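Local coordinates for polymeric Immunoglobulin Receptor (Oncorhynchus mykiss, PDB 5F1S), which binds polymeric immunoglobulins and probably carries them to mucosal surfaces, where its released ectodomain would serve as secretory component, at residues Ala27-Arg35 with Thr43-Pro51; Arg1-Ala9 with Met17-Gln25. All coordinates share one frame; numbering follows the deposited sequence.

How the contacts relate
Both contacts belong to the N-terminal immunoglobulin V-set domain, their centres about 14 Å apart, and they follow in series along the chain: contact 2 closes before contact 1 opens. Contact 1 is the hairpin of strands 31-35 and 43-47 at one edge of the five-stranded sheet. Contact 2 pairs strand 2-3 with strand 16-22 in the facing four-stranded sheet, and its first segment then crosses to the opposite edge of the five-stranded sheet as strand 8-11. The two meet inside the sandwich, where the Trp33 ring lies against Ile18 and Cys20 and the Lys31 chain against the Tyr22 ring. Side chains of both thus fill the space between the sheets, beside the Cys20-Cys90 disulfide.

Contact 1. Residues Ala27-Arg35 with Thr43-Pro51; sequences ASYVKYWCR and TSLVRSDAP
Trp33 and Val46 pair across the C-C' hairpin of a V-set immunoglobulin domain, in which strands 31-35 and 43-47 run antiparallel with a beta bulge. Trp33 N donates to Val46 O at 3.1 Å, but Trp33 O takes Leu45 N instead, at 2.8 Å; the register slips by one residue here, and the buried Val46 N has no partner in the model. Beyond the bulge, where the Cys34-Cys42 disulfide closes the hairpin, Arg35 and Thr43 exchange two backbone bonds. At the far end, Ser48 OG accepts a hydrogen bond from Lys31 N at 2.9 Å, almost straight (173°), while Ser48 N returns a bond to Lys31 O. Serine suits this turn because its short arm holds the oxygen close to the backbone.

Apolar contacts line the core side. Trp33 CB rests on Val46 CG1 at 3.8 Å, and the indole, with CG anti to the backbone N (chi1 179°), runs inward toward Tyr88 and Cys90. Leu45 CD1 touches Trp33 CD1 obliquely at 4.0 Å.

Arg47 grips Asp49 side-on, NE to OD2 at 2.9 Å and NH2 to OD1 at 3.0 Å, leaving NH1 to bridge Glu93. Over one guanidinium face sits Val30 CG1, 3.6 Å from Arg47 NH2.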
loop_
_atom_site.group_PDB
_atom_site.type_symbol
_atom_site.label_atom_id
_atom_site.label_comp_id
_atom_site.label_asym_id
_atom_site.label_seq_id
_atom_site.Cartn_x
_atom_site.Cartn_y
_atom_site.Cartn_z
ATOM N N ALA A 27 -7.069 0.997 29.628
ATOM C CA ALA A 27 -6.604 -0.377 29.472
ATOM C C ALA A 27 -7.716 -1.392 29.657
ATOM O O ALA A 27 -7.793 -2.372 28.917
ATOM C CB ALA A 27 -5.486 -0.652 30.465
ATOM N N SER A 28 -8.591 -1.197 30.645
ATOM C CA SER A 28 -9.541 -2.251 31.003
ATOM C C SER A 28 -10.845 -2.235 30.201
ATOM O O SER A 28 -11.698 -3.117 30.414
ATOM C CB SER A 28 -9.865 -2.151 32.505
ATOM O OG SER A 28 -10.698 -1.013 32.699
ATOM N N TYR A 29 -11.051 -1.289 29.276
ATOM C CA TYR A 29 -12.336 -1.138 28.635
ATOM C C TYR A 29 -12.363 -1.862 27.293
ATOM O O TYR A 29 -11.325 -2.071 26.675
ATOM C CB TYR A 29 -12.655 0.343 28.399
ATOM C CG TYR A 29 -12.877 1.096 29.694
ATOM C CD1 TYR A 29 -11.809 1.656 30.402
ATOM C CD2 TYR A 29 -14.121 1.196 30.206
ATOM C CE1 TYR A 29 -12.020 2.346 31.613
ATOM C CE2 TYR A 29 -14.348 1.885 31.422
ATOM C CZ TYR A 29 -13.289 2.462 32.083
ATOM O OH TYR A 29 -13.470 3.124 33.270
ATOM N N VAL A 30 -13.564 -2.161 26.819
ATOM C CA VAL A 30 -13.714 -2.795 25.515
ATOM C C VAL A 30 -13.303 -1.798 24.431
ATOM O O VAL A 30 -13.628 -0.600 24.506
ATOM C CB VAL A 30 -15.147 -3.278 25.315
ATOM C CG1 VAL A 30 -15.365 -3.840 23.915
ATOM C CG2 VAL A 30 -15.499 -4.300 26.426
ATOM N N LYS A 31 -12.564 -2.285 23.446
ATOM C CA LYS A 31 -12.143 -1.473 22.304
ATOM C C LYS A 31 -12.972 -1.862 21.092
ATOM O O LYS A 31 -13.403 -3.016 20.949
ATOM C CB LYS A 31 -10.648 -1.675 22.002
ATOM C CG LYS A 31 -9.720 -1.613 23.228
ATOM C CD LYS A 31 -9.950 -0.311 24.034
ATOM C CE LYS A 31 -8.818 -0.110 25.085
ATOM N NZ LYS A 31 -8.753 -1.235 26.086
ATOM N N TYR A 32 -13.184 -0.905 20.197
ATOM C CA TYR A 32 -13.971 -1.202 19.015
ATOM C C TYR A 32 -13.464 -0.403 17.818
ATOM O O TYR A 32 -12.682 0.539 17.950
ATOM C CB TYR A 32 -15.479 -0.978 19.259
ATOM C CG TYR A 32 -15.910 0.439 19.502
ATOM C CD1 TYR A 32 -16.406 1.209 18.470
ATOM C CD2 TYR A 32 -15.856 1.002 20.775
ATOM C CE1 TYR A 32 -16.834 2.542 18.713
ATOM C CE2 TYR A 32 -16.261 2.319 21.013
ATOM C CZ TYR A 32 -16.760 3.062 19.972
ATOM O OH TYR A 32 -17.167 4.351 20.182
ATOM N N TRP A 33 -13.880 -0.862 16.644
ATOM C CA TRP A 33 -13.523 -0.286 15.349
ATOM C C TRP A 33 -14.818 -0.052 14.592
ATOM O O TRP A 33 -15.601 -0.990 14.411
ATOM C CB TRP A 33 -12.606 -1.234 14.588
ATOM C CG TRP A 33 -12.156 -0.835 13.254
ATOM C CD1 TRP A 33 -12.484 -1.420 12.054
ATOM C CD2 TRP A 33 -11.237 0.208 12.953
ATOM N NE1 TRP A 33 -11.835 -0.790 11.037
ATOM C CE2 TRP A 33 -11.011 0.176 11.564
ATOM C CE3 TRP A 33 -10.544 1.136 13.733
ATOM C CZ2 TRP A 33 -10.172 1.079 10.925
ATOM C CZ3 TRP A 33 -9.682 2.011 13.108
ATOM C CH2 TRP A 33 -9.509 1.985 11.712
ATOM N N CYS A 34 -15.046 1.200 14.176
ATOM C CA CYS A 34 -16.322 1.686 13.667
ATOM C C CYS A 34 -16.107 2.204 12.238
ATOM O O CYS A 34 -15.050 2.746 11.944
ATOM C CB CYS A 34 -16.876 2.851 14.566
ATOM S SG CYS A 34 -18.633 2.610 15.014
ATOM N N ARG A 35 -17.104 2.058 11.365
ATOM C CA ARG A 35 -17.068 2.642 10.017
ATOM C C ARG A 35 -18.179 3.674 9.858
ATOM O O ARG A 35 -19.332 3.402 10.232
ATOM C CB ARG A 35 -17.219 1.552 8.980
ATOM C CG ARG A 35 -17.083 2.084 7.563
ATOM C CD ARG A 35 -17.305 1.021 6.535
ATOM N NE ARG A 35 -17.097 1.682 5.237
ATOM C CZ ARG A 35 -17.198 1.071 4.064
ATOM N NH1 ARG A 35 -17.513 -0.218 4.006
ATOM N NH2 ARG A 35 -17.000 1.764 2.946
ATOM N N THR A 43 -21.044 2.292 12.255
ATOM C CA THR A 43 -21.356 0.884 12.467
ATOM C C THR A 43 -20.145 0.160 13.025
ATOM O O THR A 43 -19.057 0.231 12.447
ATOM C CB THR A 43 -21.806 0.229 11.153
ATOM O OG1 THR A 43 -22.955 0.921 10.660
ATOM C CG2 THR A 43 -22.166 -1.184 11.387
ATOM N N SER A 44 -20.341 -0.557 14.120
ATOM C CA SER A 44 -19.258 -1.296 14.739
ATOM C C SER A 44 -18.915 -2.519 13.908
ATOM O O SER A 44 -19.804 -3.307 13.554
ATOM C CB SER A 44 -19.669 -1.715 16.143
ATOM O OG SER A 44 -18.632 -2.449 16.747
ATOM N N LEU A 45 -17.631 -2.677 13.578
ATOM C CA LEU A 45 -17.189 -3.809 12.777
ATOM C C LEU A 45 -16.551 -4.908 13.600
ATOM O O LEU A 45 -16.610 -6.073 13.198
ATOM C CB LEU A 45 -16.175 -3.356 11.707
ATOM C CG LEU A 45 -16.684 -2.297 10.732
ATOM C CD1 LEU A 45 -15.619 -2.043 9.586
ATOM C CD2 LEU A 45 -18.029 -2.694 10.106
ATOM N N VAL A 46 -15.893 -4.566 14.708
ATOM C CA VAL A 46 -15.239 -5.564 15.552
ATOM C C VAL A 46 -15.022 -4.951 16.927
ATOM O O VAL A 46 -14.801 -3.743 17.068
ATOM C CB VAL A 46 -13.916 -6.101 14.942
ATOM C CG1 VAL A 46 -12.848 -5.053 14.899
ATOM C CG2 VAL A 46 -13.419 -7.292 15.726
ATOM N N ARG A 47 -15.145 -5.798 17.948
ATOM C CA ARG A 47 -14.930 -5.433 19.344
ATOM C C ARG A 47 -13.926 -6.393 19.968
ATOM O O ARG A 47 -13.839 -7.566 19.581
ATOM C CB ARG A 47 -16.225 -5.517 20.174
ATOM C CG ARG A 47 -17.309 -4.662 19.705
ATOM C CD ARG A 47 -18.650 -5.066 20.291
ATOM N NE ARG A 47 -18.632 -5.175 21.752
ATOM C CZ ARG A 47 -18.947 -4.189 22.583
ATOM N NH1 ARG A 47 -19.245 -2.988 22.125
ATOM N NH2 ARG A 47 -18.900 -4.378 23.895
ATOM N N SER A 48 -13.176 -5.883 20.955
ATOM C CA SER A 48 -12.151 -6.664 21.616
ATOM C C SER A 48 -12.736 -7.727 22.551
ATOM O O SER A 48 -11.961 -8.537 23.082
ATOM C CB SER A 48 -11.213 -5.747 22.415
ATOM O OG SER A 48 -11.940 -5.105 23.443
ATOM N N ASP A 49 -14.047 -7.727 22.789
ATOM C CA ASP A 49 -14.645 -8.746 23.657
ATOM C C ASP A 49 -15.397 -9.813 22.879
ATOM O O ASP A 49 -16.176 -10.564 23.472
ATOM C CB ASP A 49 -15.583 -8.135 24.696
ATOM C CG ASP A 49 -16.827 -7.467 24.090
ATOM O OD1 ASP A 49 -17.698 -7.001 24.865
ATOM O OD2 ASP A 49 -16.947 -7.335 22.843
ATOM N N ALA A 50 -15.194 -9.880 21.580
ATOM C CA ALA A 50 -15.935 -10.811 20.751
ATOM C C ALA A 50 -15.680 -12.244 21.219
ATOM O O ALA A 50 -14.541 -12.593 21.552
ATOM C CB ALA A 50 -15.515 -10.654 19.292
ATOM N N PRO A 51 -16.706 -13.098 21.251
ATOM C CA PRO A 51 -16.500 -14.468 21.739
ATOM C C PRO A 51 -15.597 -15.261 20.805
ATOM O O PRO A 51 -15.631 -15.082 19.585
ATOM C CB PRO A 51 -17.917 -15.049 21.776
ATOM C CG PRO A 51 -18.667 -14.298 20.732
ATOM C CD PRO A 51 -18.089 -12.881 20.784
#

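Contact 2. Residues Arg1-Ala9 with Met17-Gln25; sequences RVTTVGDLA and MIPCHYGPQ
Thr3 and His21 form the hydrogen-bonded pair of a short antiparallel ladder: Thr3 N donates to His21 O at 2.9 Å, and His21 N returns a bond to Thr3 O. Two residues back, Gly23 N reaches Arg1 O at 3.0 Å. At the next residue after Thr3, a side chain takes over. Thr4 OG1 donates to Pro19 O at 2.8 Å, approaching from above the carbonyl plane (41° out of it). Its hydroxyl swings there because OG1 stands anti to the backbone N (chi1 -172°), and the same oxygen packs 3.4 Å from Ile18 CG2. With an alanine here, Pro19 O would probably lose this bond and a gap would open beside the Ile18 methyl, so that the chain could drift from its neighbour where the ladder ends.

Apolar side chains pack beside this ladder. Val5 CG1 meets the proline ring at about a right angle, 3.7 Å from Pro19 CG; Val2 CG2 lies 4.0 Å from Tyr22 CB, and Leu8 CD1 brushes Ile18 CG1 more loosely at 4.2 Å. Valine suits its place beside Pro19 because the second methyl, Val5 CG2, lies on the Ile18 side.

Further out, one water links Arg1 N to Gln25 OE1, joining the chain's amino end to the segment that follows strand 16-22. Gly23 has no side chain, and a beta carbon there would clash with Gln25 OE1. Tyr22 is directed inward, its OH bonded to Asp66.

The arrangement is the split first strand of V-set domains: strand 2-3 edges the sheet with 16-22 and 72-77, after which the chain crosses so that strand 8-11 runs parallel to strand 103-111 in the facing sheet, to which the Cys20-Cys90 disulfide also fastens strand 16-22 through strand 86-92.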
loop_
_atom_site.group_PDB
_atom_site.type_symbol
_atom_site.label_atom_id
_atom_site.label_comp_id
_atom_site.label_asym_id
_atom_site.label_seq_id
_atom_site.Cartn_x
_atom_site.Cartn_y
_atom_site.Cartn_z
ATOM N N ARG A 1 -7.612 10.356 25.739
ATOM C CA ARG A 1 -6.864 10.539 24.448
ATOM C C ARG A 1 -6.749 9.202 23.700
ATOM O O ARG A 1 -6.268 8.224 24.269
ATOM C CB ARG A 1 -5.474 11.070 24.719
ATOM C CG ARG A 1 -4.722 11.492 23.466
ATOM C CD ARG A 1 -3.385 12.144 23.830
ATOM N NE ARG A 1 -2.611 12.536 22.649
ATOM C CZ ARG A 1 -2.854 13.614 21.906
ATOM N NH1 ARG A 1 -3.859 14.437 22.199
ATOM N NH2 ARG A 1 -2.083 13.865 20.855
ATOM N N VAL A 2 -7.212 9.179 22.469
ATOM C CA VAL A 2 -7.056 8.048 21.553
ATOM C C VAL A 2 -6.551 8.625 20.245
ATOM O O VAL A 2 -7.045 9.662 19.812
ATOM C CB VAL A 2 -8.377 7.301 21.324
ATOM C CG1 VAL A 2 -8.202 6.233 20.225
ATOM C CG2 VAL A 2 -8.873 6.734 22.665
ATOM N N THR A 3 -5.533 8.009 19.668
ATOM C CA THR A 3 -4.925 8.541 18.452
ATOM C C THR A 3 -4.607 7.396 17.502
ATOM O O THR A 3 -4.392 6.250 17.906
ATOM C CB THR A 3 -3.637 9.314 18.731
ATOM O OG1 THR A 3 -2.672 8.458 19.327
ATOM C CG2 THR A 3 -3.865 10.429 19.721
ATOM N N THR A 4 -4.476 7.747 16.233
ATOM C CA THR A 4 -4.153 6.755 15.242
ATOM C C THR A 4 -3.367 7.436 14.126
ATOM O O THR A 4 -2.943 8.591 14.252
ATOM C CB THR A 4 -5.420 6.051 14.738
ATOM O OG1 THR A 4 -5.074 4.956 13.913
ATOM C CG2 THR A 4 -6.319 6.978 13.902
ATOM N N VAL A 5 -3.095 6.684 13.086
ATOM C CA VAL A 5 -2.252 7.149 11.992
ATOM C C VAL A 5 -3.026 8.087 11.075
ATOM O O VAL A 5 -4.252 8.178 11.143
ATOM C CB VAL A 5 -1.707 5.969 11.181
ATOM C CG1 VAL A 5 -0.815 5.071 12.073
ATOM C CG2 VAL A 5 -2.854 5.130 10.602
ATOM N N GLY A 6 -2.308 8.717 10.133
ATOM C CA GLY A 6 -2.958 9.612 9.204
ATOM C C GLY A 6 -3.641 8.868 8.078
ATOM O O GLY A 6 -3.546 7.656 7.954
ATOM N N ASP A 7 -4.347 9.618 7.239
ATOM C CA ASP A 7 -5.168 8.988 6.209
ATOM C C ASP A 7 -4.295 8.101 5.327
ATOM O O ASP A 7 -3.129 8.398 5.075
ATOM C CB ASP A 7 -5.877 10.048 5.369
ATOM C CG ASP A 7 -6.830 10.883 6.180
ATOM O OD1 ASP A 7 -7.294 10.433 7.257
ATOM O OD2 ASP A 7 -7.164 11.992 5.715
ATOM N N LEU A 8 -4.856 6.986 4.897
ATOM C CA LEU A 8 -4.112 5.929 4.210
ATOM C C LEU A 8 -4.651 5.782 2.814
ATOM O O LEU A 8 -5.854 5.932 2.592
ATOM C CB LEU A 8 -4.274 4.522 4.883
ATOM C CG LEU A 8 -3.905 4.277 6.335
ATOM C CD1 LEU A 8 -4.291 2.876 6.747
ATOM C CD2 LEU A 8 -2.405 4.459 6.494
ATOM N N ALA A 9 -3.759 5.394 1.895
ATOM C CA ALA A 9 -4.138 4.936 0.572
ATOM C C ALA A 9 -3.519 3.564 0.355
ATOM O O ALA A 9 -2.342 3.352 0.633
ATOM C CB ALA A 9 -3.684 5.922 -0.516
ATOM N N MET A 17 -2.774 -2.547 8.718
ATOM C CA MET A 17 -2.596 -2.798 10.143
ATOM C C MET A 17 -2.575 -1.430 10.801
ATOM O O MET A 17 -1.647 -0.656 10.548
ATOM C CB MET A 17 -1.296 -3.562 10.432
ATOM C CG MET A 17 -1.079 -3.790 11.898
ATOM S SD MET A 17 0.579 -4.613 12.170
ATOM C CE MET A 17 1.655 -3.333 11.825
ATOM N N ILE A 18 -3.589 -1.129 11.608
ATOM C CA ILE A 18 -3.847 0.215 12.110
ATOM C C ILE A 18 -3.668 0.192 13.625
ATOM O O ILE A 18 -4.450 -0.476 14.311
ATOM C CB ILE A 18 -5.261 0.690 11.743
ATOM C CG1 ILE A 18 -5.336 0.758 10.215
ATOM C CG2 ILE A 18 -5.558 2.009 12.377
ATOM C CD1 ILE A 18 -6.737 0.804 9.710
ATOM N N PRO A 19 -2.725 0.960 14.174
ATOM C CA PRO A 19 -2.651 1.134 15.641
ATOM C C PRO A 19 -3.611 2.200 16.132
ATOM O O PRO A 19 -3.563 3.358 15.682
ATOM C CB PRO A 19 -1.199 1.569 15.866
ATOM C CG PRO A 19 -0.893 2.420 14.604
ATOM C CD PRO A 19 -1.641 1.709 13.487
ATOM N N CYS A 20 -4.349 1.855 17.183
ATOM C CA CYS A 20 -5.187 2.778 17.922
ATOM C C CYS A 20 -4.575 2.891 19.305
ATOM O O CYS A 20 -4.820 2.023 20.161
ATOM C CB CYS A 20 -6.624 2.268 18.012
ATOM S SG CYS A 20 -7.523 2.122 16.414
ATOM N N HIS A 21 -3.803 3.948 19.521
ATOM C CA HIS A 21 -3.120 4.158 20.789
ATOM C C HIS A 21 -4.057 4.889 21.749
ATOM O O HIS A 21 -4.869 5.720 21.350
ATOM C CB HIS A 21 -1.810 4.943 20.629
ATOM C CG HIS A 21 -0.678 4.127 20.056
ATOM N ND1 HIS A 21 0.221 3.419 20.833
ATOM C CD2 HIS A 21 -0.329 3.898 18.778
ATOM C CE1 HIS A 21 1.086 2.801 20.045
ATOM N NE2 HIS A 21 0.781 3.098 18.797
ATOM N N TYR A 22 -3.954 4.555 23.029
ATOM C CA TYR A 22 -4.871 5.155 23.985
ATOM C C TYR A 22 -4.174 5.420 25.307
ATOM O O TYR A 22 -3.146 4.828 25.634
ATOM C CB TYR A 22 -6.086 4.285 24.227
ATOM C CG TYR A 22 -5.797 2.867 24.596
ATOM C CD1 TYR A 22 -5.623 2.498 25.922
ATOM C CD2 TYR A 22 -5.705 1.874 23.628
ATOM C CE1 TYR A 22 -5.403 1.158 26.280
ATOM C CE2 TYR A 22 -5.449 0.516 23.979
ATOM C CZ TYR A 22 -5.322 0.190 25.325
ATOM O OH TYR A 22 -5.150 -1.122 25.717
ATOM N N GLY A 23 -4.761 6.326 26.065
ATOM C CA GLY A 23 -4.177 6.719 27.319
ATOM C C GLY A 23 -4.306 5.612 28.348
ATOM O O GLY A 23 -5.181 4.743 28.255
ATOM N N PRO A 24 -3.446 5.632 29.364
ATOM C CA PRO A 24 -3.400 4.511 30.309
ATOM C C PRO A 24 -4.691 4.303 31.085
ATOM O O PRO A 24 -4.881 3.216 31.638
ATOM C CB PRO A 24 -2.230 4.888 31.244
ATOM C CG PRO A 24 -2.160 6.301 31.167
ATOM C CD PRO A 24 -2.502 6.685 29.750
ATOM N N GLN A 25 -5.607 5.268 31.098
ATOM C CA GLN A 25 -6.896 5.070 31.755
ATOM C C GLN A 25 -7.736 3.993 31.096
ATOM O O GLN A 25 -8.657 3.458 31.718
ATOM C CB GLN A 25 -7.695 6.353 31.720
ATOM C CG GLN A 25 -7.019 7.484 32.408
ATOM C CD GLN A 25 -6.297 8.424 31.440
ATOM O OE1 GLN A 25 -5.892 8.044 30.323
ATOM N NE2 GLN A 25 -6.149 9.676 31.870
HETATM O O HOH W 1 -6.050 9.683 28.116
#